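Local coordinates for malonyl CoA-acyl carrier protein transacylase (Bartonella henselae, PDB 3QAT), which probably catalyses transfer of the malonyl group from malonyl-CoA to acyl carrier protein, which supplies malonyl-ACP for fatty acid biosynthesis, at residues Lys90-Ala95 with Asn273-Leu278; Glu159-Ile164 with His207-Gln212. All blocks are in the same frame, centred on the assembly; numbering follows the deposited sequence.

Interaction 1: residues Lys90-Ala95 with Asn273-Leu278; sequences KVKFVA and NGVNTL
Lys92 reaches across to the Asn273-Gly274-Val275 backbone and buries the most surface in the contact, followed by Asn273 and Val275, with Phe93 next. The lysine CG is anti to the backbone N, and the chain runs extended to CE before bending at chi4 (-90°), which turns NZ onto the carbonyl of Asn273. The hydrogen bond from Lys92 NZ to Asn273 O is 2.9 Å long; the C=O...N angle is 149°, with the donor tilted 28° from the carbonyl plane. On the way the methylenes pass the valine, the two side chains sliding by in opposite directions: Lys92 CD lies 3.9 Å from Val275 CG2 and 3.8 Å from Gly274 O.

Asn273 O is shared between two neighbours: it accepts the lysine bond and also sits at the edge of the Phe93 ring, in its plane, 3.6 Å from Phe93 CE2. The amide of Asn273 turns away, its ND2 bonding to Trp269 O. The valine methyl likewise serves two partners, since Val275 CG2 is also 3.9 Å from Phe93 CD2. One face of that ring is overlaid near its rim by Lys92 CG, 3.5 Å above the plane. Gly274 has a positive phi, a conformation in which a CB would be jammed against the preceding carbonyl O and would also crowd Lys92 NZ.

Strands 93-96 and 275-281 are not direct neighbours: in the parallel sheet strand 6-11 runs between them, bonding through its backbone to Lys92 and Phe93, and Val275 rests on its Ala8. The contact therefore spans the intervening strand 6-11 near its start, where Ala7 bonds to Lys92. Helix 263-272 packs against the contact, with Trp269 edge-to-face on Phe93 and Ile270 against Val275.

Interaction 2: residues Glu159-Ile164 with His207-Gln212; sequences EGLCQI and HSALMQ
Gln163 and Ala209 make the direct polar link, a hydrogen bond from Ala209 N to Gln163 OE1 of 2.8 Å. The donor lies in the carbonyl plane on a lone pair of OE1, and the N-H...O angle of 157° is fairly straight. Chi1 (-73°) sets the glutamine CG beside the backbone N, and the chain extends beyond it; chi3 (-68°) then turns OE1 to the Ala209 N-H, with Gln163 OE1 3.3 Å from Ser208 CA. This is the close-packed part.

Toward the exposed side the contact thins to a single apolar touch, Leu161 CD2 against Ala209 CB at 3.7 Å. At the Ile164 end the backbones do not bond directly; a water bridges them, its oxygen lying 2.9 Å from Ile164 O and 2.7 Å from His207 O.

Ser208 turns its OG back to accept from Leu210 N at 3.3 Å, an ST turn that opens the 3-10 segment 209-211, while Ser208 OG itself donates to Pro205 O. The Gln163 bond, with the Leu161 touch, joins strand 162-169 of the mixed sheet to the loop before helix 212-224. His207 points its ring the other way: NE2 bonds to Ser98 OG and ND1 to Gln256 O, a chain of bonds consistent with the Ser-His active site of malonyl-CoA:ACP transacylases, Ser98 lying in a GxSxG sequence that fits a nucleophile elbow.

Overall arrangement
Interaction 2 is nested within the chain loop that interaction 1 closes: residues 159-164 and 207-212 both fall between 90-95 and 273-278. Their centres are 32 Å apart, on opposite sides of the chain's centre, and the nearest atoms are about 13 Å from each other. They share no sheet. Interaction 1 belongs to the four-stranded parallel sheet, whereas interaction 2 ties a strand of the mixed sheet to a loop. The likely active site relates them, because strand 93-96 leads to Ser98 and residues 207-212 begin with His207, which bonds to it. The presumed catalytic pair thus draws on both regions of the acyl transferase fold.

Interaction 1: residues Lys90-Ala95 with Asn273-Leu278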
ATOM      1  N   LYS A  90       7.698   9.444 -18.566  1.00 21.84           N
ATOM      2  CA  LYS A  90       8.817   9.545 -17.608  1.00 21.09           C
ATOM      3  C   LYS A  90       8.949   8.414 -16.599  1.00 19.88           C
ATOM      4  O   LYS A  90       9.993   8.278 -15.954  1.00 20.22           O
ATOM      5  CB  LYS A  90       8.744  10.868 -16.841  1.00 20.67           C
ATOM      6  CG  LYS A  90       8.918  12.100 -17.713  1.00 22.40           C
ATOM      7  CD  LYS A  90      10.346  12.160 -18.262  1.00 26.39           C
ATOM      8  CE  LYS A  90      10.615  13.482 -18.929  1.00 28.83           C
ATOM      9  NZ  LYS A  90      12.009  13.517 -19.444  1.00 31.25           N
ATOM     10  N   VAL A  91       7.885   7.630 -16.456  1.00 18.94           N
ATOM     11  CA  VAL A  91       7.817   6.595 -15.420  1.00 17.31           C
ATOM     12  C   VAL A  91       7.660   5.228 -16.074  1.00 17.42           C
ATOM     13  O   VAL A  91       6.717   5.013 -16.846  1.00 17.53           O
ATOM     14  CB  VAL A  91       6.645   6.870 -14.441  1.00 17.23           C
ATOM     15  CG1 VAL A  91       6.579   5.790 -13.358  1.00 16.71           C
ATOM     16  CG2 VAL A  91       6.793   8.251 -13.808  1.00 16.72           C
ATOM     17  N   LYS A  92       8.593   4.320 -15.794  1.00 16.71           N
ATOM     18  CA  LYS A  92       8.573   2.998 -16.401  1.00 17.04           C
ATOM     19  C   LYS A  92       7.469   2.091 -15.837  1.00 15.58           C
ATOM     20  O   LYS A  92       6.768   1.412 -16.601  1.00 15.58           O
ATOM     21  CB  LYS A  92       9.949   2.327 -16.261  1.00 18.22           C
ATOM     22  CG  LYS A  92      10.187   1.209 -17.245  1.00 23.20           C
ATOM     23  CD  LYS A  92      11.683   0.813 -17.303  1.00 26.56           C
ATOM     24  CE  LYS A  92      12.025  -0.032 -18.536  1.00 30.37           C
ATOM     25  NZ  LYS A  92      11.908  -1.527 -18.360  1.00 31.00           N
ATOM     26  N   PHE A  93       7.338   2.073 -14.500  1.00 13.66           N
ATOM     27  CA  PHE A  93       6.381   1.205 -13.830  1.00 12.41           C
ATOM     28  C   PHE A  93       5.796   1.914 -12.615  1.00 11.43           C
ATOM     29  O   PHE A  93       6.435   2.810 -12.058  1.00 11.27           O
ATOM     30  CB  PHE A  93       7.056  -0.066 -13.305  1.00 12.17           C
ATOM     31  CG  PHE A  93       7.840  -0.834 -14.356  1.00 13.63           C
ATOM     32  CD1 PHE A  93       7.182  -1.440 -15.419  1.00 17.50           C
ATOM     33  CD2 PHE A  93       9.224  -0.952 -14.253  1.00 15.71           C
ATOM     34  CE1 PHE A  93       7.920  -2.163 -16.398  1.00 17.77           C
ATOM     35  CE2 PHE A  93       9.960  -1.673 -15.210  1.00 16.78           C
ATOM     36  CZ  PHE A  93       9.296  -2.268 -16.276  1.00 16.52           C
ATOM     37  N   VAL A  94       4.599   1.474 -12.227  1.00 10.59           N
ATOM     38  CA  VAL A  94       4.015   1.864 -10.916  1.00  9.93           C
ATOM     39  C   VAL A  94       3.784   0.643 -10.068  1.00  9.58           C
ATOM     40  O   VAL A  94       3.595  -0.448 -10.593  1.00  9.59           O
ATOM     41  CB  VAL A  94       2.715   2.709 -11.050  1.00  9.65           C
ATOM     42  CG1 VAL A  94       3.021   4.054 -11.726  1.00 11.07           C
ATOM     43  CG2 VAL A  94       1.617   1.929 -11.782  1.00 10.89           C
ATOM     44  N   ALA A  95       3.825   0.821  -8.746  1.00  8.33           N
ATOM     45  CA  ALA A  95       3.523  -0.243  -7.816  1.00  7.43           C
ATOM     46  C   ALA A  95       3.110   0.398  -6.500  1.00  8.11           C
ATOM     47  O   ALA A  95       3.488   1.529  -6.221  1.00  8.50           O
ATOM     48  CB  ALA A  95       4.761  -1.130  -7.586  1.00  8.01           C
ATOM     49  N   ASN A 273      15.026  -4.663 -13.843  1.00 19.40           N
ATOM     50  CA  ASN A 273      14.378  -4.533 -15.136  1.00 20.98           C
ATOM     51  C   ASN A 273      14.312  -3.091 -15.622  1.00 20.96           C
ATOM     52  O   ASN A 273      13.280  -2.621 -16.105  1.00 21.91           O
ATOM     53  CB  ASN A 273      13.020  -5.256 -15.166  1.00 20.79           C
ATOM     54  CG  ASN A 273      13.172  -6.779 -15.117  1.00 22.74           C
ATOM     55  OD1 ASN A 273      13.223  -7.443 -16.169  1.00 25.53           O
ATOM     56  ND2 ASN A 273      13.315  -7.331 -13.914  1.00 21.97           N
ATOM     57  N   GLY A 274      15.447  -2.409 -15.494  1.00 21.80           N
ATOM     58  CA  GLY A 274      15.675  -1.146 -16.184  1.00 22.30           C
ATOM     59  C   GLY A 274      15.368   0.112 -15.400  1.00 21.40           C
ATOM     60  O   GLY A 274      15.249   1.192 -15.988  1.00 22.06           O
ATOM     61  N   VAL A 275      15.253  -0.029 -14.079  1.00 19.38           N
ATOM     62  CA  VAL A 275      15.000   1.109 -13.180  1.00 18.78           C
ATOM     63  C   VAL A 275      16.097   1.262 -12.126  1.00 18.43           C
ATOM     64  O   VAL A 275      16.447   0.294 -11.448  1.00 18.39           O
ATOM     65  CB  VAL A 275      13.612   0.959 -12.489  1.00 17.36           C
ATOM     66  CG1 VAL A 275      13.397   2.029 -11.412  1.00 18.39           C
ATOM     67  CG2 VAL A 275      12.482   1.008 -13.519  1.00 17.65           C
ATOM     68  N   ASN A 276      16.615   2.479 -11.986  1.00 18.74           N
ATOM     69  CA  ASN A 276      17.617   2.781 -10.963  1.00 20.66           C
ATOM     70  C   ASN A 276      17.178   3.783  -9.890  1.00 19.53           C
ATOM     71  O   ASN A 276      17.929   4.052  -8.957  1.00 20.47           O
ATOM     72  CB  ASN A 276      18.995   3.153 -11.575  1.00 22.31           C
ATOM     73  CG  ASN A 276      19.006   4.493 -12.357  1.00 26.21           C
ATOM     74  OD1 ASN A 276      20.060   4.865 -12.914  1.00 32.55           O
ATOM     75  ND2 ASN A 276      17.870   5.201 -12.427  1.00 25.54           N
ATOM     76  N   THR A 277      15.967   4.330 -10.031  1.00 18.38           N
ATOM     77  CA  THR A 277      15.483   5.321  -9.081  1.00 16.94           C
ATOM     78  C   THR A 277      14.056   4.957  -8.685  1.00 15.10           C
ATOM     79  O   THR A 277      13.198   4.834  -9.543  1.00 14.51           O
ATOM     80  CB  THR A 277      15.508   6.763  -9.651  1.00 17.80           C
ATOM     81  OG1 THR A 277      16.838   7.087 -10.073  1.00 19.70           O
ATOM     82  CG2 THR A 277      15.103   7.772  -8.584  1.00 18.45           C
ATOM     83  N   LEU A 278      13.831   4.793  -7.387  1.00 14.29           N
ATOM     84  CA  LEU A 278      12.496   4.463  -6.880  1.00 14.00           C
ATOM     85  C   LEU A 278      11.973   5.648  -6.103  1.00 13.46           C
ATOM     86  O   LEU A 278      12.569   6.017  -5.082  1.00 13.83           O
ATOM     87  CB  LEU A 278      12.586   3.274  -5.919  1.00 14.12           C
ATOM     88  CG  LEU A 278      13.016   1.919  -6.468  1.00 18.04           C
ATOM     89  CD1 LEU A 278      13.412   1.033  -5.289  1.00 21.94           C
ATOM     90  CD2 LEU A 278      11.883   1.271  -7.227  1.00 20.38           C
TER

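Interaction 2: residues Glu159-Ile164 with His207-Gln212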
ATOM      1  N   GLU A 159      -3.165 -24.986  16.208  1.00 29.70           N
ATOM      2  CA  GLU A 159      -3.832 -23.907  16.942  1.00 28.98           C
ATOM      3  C   GLU A 159      -4.726 -23.047  16.029  1.00 27.64           C
ATOM      4  O   GLU A 159      -5.727 -22.492  16.485  1.00 28.97           O
ATOM      5  CB  GLU A 159      -2.829 -23.035  17.693  1.00 28.46           C
ATOM      6  N   GLY A 160      -4.399 -22.982  14.743  1.00 25.40           N
ATOM      7  CA  GLY A 160      -5.213 -22.219  13.804  1.00 23.71           C
ATOM      8  C   GLY A 160      -4.446 -21.706  12.606  1.00 22.06           C
ATOM      9  O   GLY A 160      -3.284 -22.076  12.395  1.00 21.72           O
ATOM     10  N   LEU A 161      -5.090 -20.832  11.835  1.00 21.00           N
ATOM     11  CA  LEU A 161      -4.515 -20.365  10.575  1.00 20.10           C
ATOM     12  C   LEU A 161      -3.509 -19.241  10.819  1.00 18.46           C
ATOM     13  O   LEU A 161      -3.805 -18.305  11.566  1.00 18.52           O
ATOM     14  CB  LEU A 161      -5.616 -19.861   9.629  1.00 21.16           C
ATOM     15  CG  LEU A 161      -5.209 -19.393   8.225  1.00 22.01           C
ATOM     16  CD1 LEU A 161      -4.397 -20.441   7.495  1.00 23.12           C
ATOM     17  CD2 LEU A 161      -6.431 -18.982   7.397  1.00 26.23           C
ATOM     18  N   CYS A 162      -2.328 -19.372  10.216  1.00 16.71           N
ATOM     19  CA  CYS A 162      -1.296 -18.319  10.262  1.00 16.27           C
ATOM     20  C   CYS A 162      -0.595 -18.300   8.920  1.00 15.98           C
ATOM     21  O   CYS A 162      -0.143 -19.337   8.431  1.00 16.41           O
ATOM     22  CB  CYS A 162      -0.311 -18.583  11.403  1.00 15.75           C
ATOM     23  SG  CYS A 162       0.968 -17.315  11.650  1.00 16.56           S
ATOM     24  N   GLN A 163      -0.511 -17.117   8.311  1.00 14.65           N
ATOM     25  CA  GLN A 163       0.003 -16.992   6.961  1.00 13.97           C
ATOM     26  C   GLN A 163       0.948 -15.802   6.874  1.00 13.12           C
ATOM     27  O   GLN A 163       0.897 -14.905   7.720  1.00 12.69           O
ATOM     28  CB  GLN A 163      -1.160 -16.761   5.985  1.00 14.02           C
ATOM     29  CG  GLN A 163      -1.986 -17.998   5.758  1.00 16.27           C
ATOM     30  CD  GLN A 163      -3.216 -17.699   4.936  1.00 18.64           C
ATOM     31  OE1 GLN A 163      -4.114 -17.017   5.385  1.00 19.20           O
ATOM     32  NE2 GLN A 163      -3.257 -18.227   3.719  1.00 24.24           N
ATOM     33  N   ILE A 164       1.823 -15.801   5.875  1.00 13.05           N
ATOM     34  CA  ILE A 164       2.635 -14.597   5.598  1.00 13.08           C
ATOM     35  C   ILE A 164       1.773 -13.544   4.895  1.00 12.31           C
ATOM     36  O   ILE A 164       1.269 -13.785   3.784  1.00 13.90           O
ATOM     37  CB  ILE A 164       3.885 -14.935   4.770  1.00 13.43           C
ATOM     38  CG1 ILE A 164       4.824 -15.827   5.602  1.00 15.32           C
ATOM     39  CG2 ILE A 164       4.596 -13.643   4.306  1.00 14.10           C
ATOM     40  CD1 ILE A 164       6.104 -16.234   4.871  1.00 18.03           C
ATOM     41  N   HIS A 207      -4.582  -9.717   4.685  1.00 11.13           N
ATOM     42  CA  HIS A 207      -3.752 -10.609   3.839  1.00 11.34           C
ATOM     43  C   HIS A 207      -3.660 -12.012   4.385  1.00 13.61           C
ATOM     44  O   HIS A 207      -2.591 -12.634   4.371  1.00 13.89           O
ATOM     45  CB  HIS A 207      -2.363  -9.978   3.580  1.00 11.12           C
ATOM     46  CG  HIS A 207      -2.499  -8.659   2.913  1.00 10.76           C
ATOM     47  ND1 HIS A 207      -3.008  -8.542   1.637  1.00 12.97           N
ATOM     48  CD2 HIS A 207      -2.337  -7.397   3.381  1.00 11.28           C
ATOM     49  CE1 HIS A 207      -3.129  -7.260   1.335  1.00 11.14           C
ATOM     50  NE2 HIS A 207      -2.741  -6.546   2.379  1.00 12.81           N
ATOM     51  N   SER A 208      -4.803 -12.481   4.874  1.00 14.04           N
ATOM     52  CA  SER A 208      -4.971 -13.873   5.248  1.00 15.09           C
ATOM     53  C   SER A 208      -6.281 -14.362   4.660  1.00 15.65           C
ATOM     54  O   SER A 208      -7.093 -13.559   4.187  1.00 15.44           O
ATOM     55  CB  SER A 208      -4.996 -14.057   6.762  1.00 15.43           C
ATOM     56  OG  SER A 208      -6.232 -13.642   7.320  1.00 17.87           O
ATOM     57  N   ALA A 209      -6.490 -15.680   4.710  1.00 15.76           N
ATOM     58  CA  ALA A 209      -7.729 -16.253   4.158  1.00 16.71           C
ATOM     59  C   ALA A 209      -8.970 -15.750   4.900  1.00 16.90           C
ATOM     60  O   ALA A 209     -10.088 -15.799   4.356  1.00 17.23           O
ATOM     61  CB  ALA A 209      -7.660 -17.778   4.177  1.00 17.49           C
ATOM     62  N   LEU A 210      -8.791 -15.263   6.126  1.00 16.86           N
ATOM     63  CA  LEU A 210      -9.886 -14.703   6.915  1.00 17.24           C
ATOM     64  C   LEU A 210     -10.524 -13.458   6.282  1.00 16.96           C
ATOM     65  O   LEU A 210     -11.646 -13.076   6.644  1.00 18.08           O
ATOM     66  CB  LEU A 210      -9.437 -14.389   8.343  1.00 17.29           C
ATOM     67  CG  LEU A 210      -9.014 -15.560   9.234  1.00 19.21           C
ATOM     68  CD1 LEU A 210      -8.485 -15.015  10.540  1.00 19.55           C
ATOM     69  CD2 LEU A 210     -10.185 -16.478   9.521  1.00 20.67           C
ATOM     70  N   MET A 211      -9.794 -12.836   5.349  1.00 16.22           N
ATOM     71  CA  MET A 211     -10.278 -11.654   4.635  1.00 16.27           C
ATOM     72  C   MET A 211     -11.216 -11.989   3.495  1.00 15.86           C
ATOM     73  O   MET A 211     -11.636 -11.084   2.778  1.00 16.08           O
ATOM     74  CB  MET A 211      -9.103 -10.858   4.046  1.00 15.58           C
ATOM     75  CG  MET A 211      -8.532  -9.734   4.896  1.00 19.34           C
ATOM     76  SD  MET A 211      -9.641  -8.661   5.850  1.00 21.07           S
ATOM     77  CE  MET A 211      -9.242  -9.623   7.273  1.00 15.61           C
ATOM     78  N   GLN A 212     -11.563 -13.265   3.317  1.00 16.19           N
ATOM     79  CA  GLN A 212     -12.426 -13.642   2.183  1.00 16.86           C
ATOM     80  C   GLN A 212     -13.700 -12.791   1.989  1.00 17.05           C
ATOM     81  O   GLN A 212     -13.999 -12.453   0.850  1.00 16.34           O
ATOM     82  CB  GLN A 212     -12.758 -15.140   2.176  1.00 18.20           C
ATOM     83  CG  GLN A 212     -13.396 -15.601   0.877  1.00 19.50           C
ATOM     84  CD  GLN A 212     -12.427 -15.549  -0.293  1.00 22.31           C
ATOM     85  OE1 GLN A 212     -11.252 -15.927  -0.166  1.00 23.15           O
ATOM     86  NE2 GLN A 212     -12.915 -15.087  -1.444  1.00 22.08           N
TER
HETATM   87  O   HOH W   1      -1.393 -14.566   2.865  1.00 19.46           O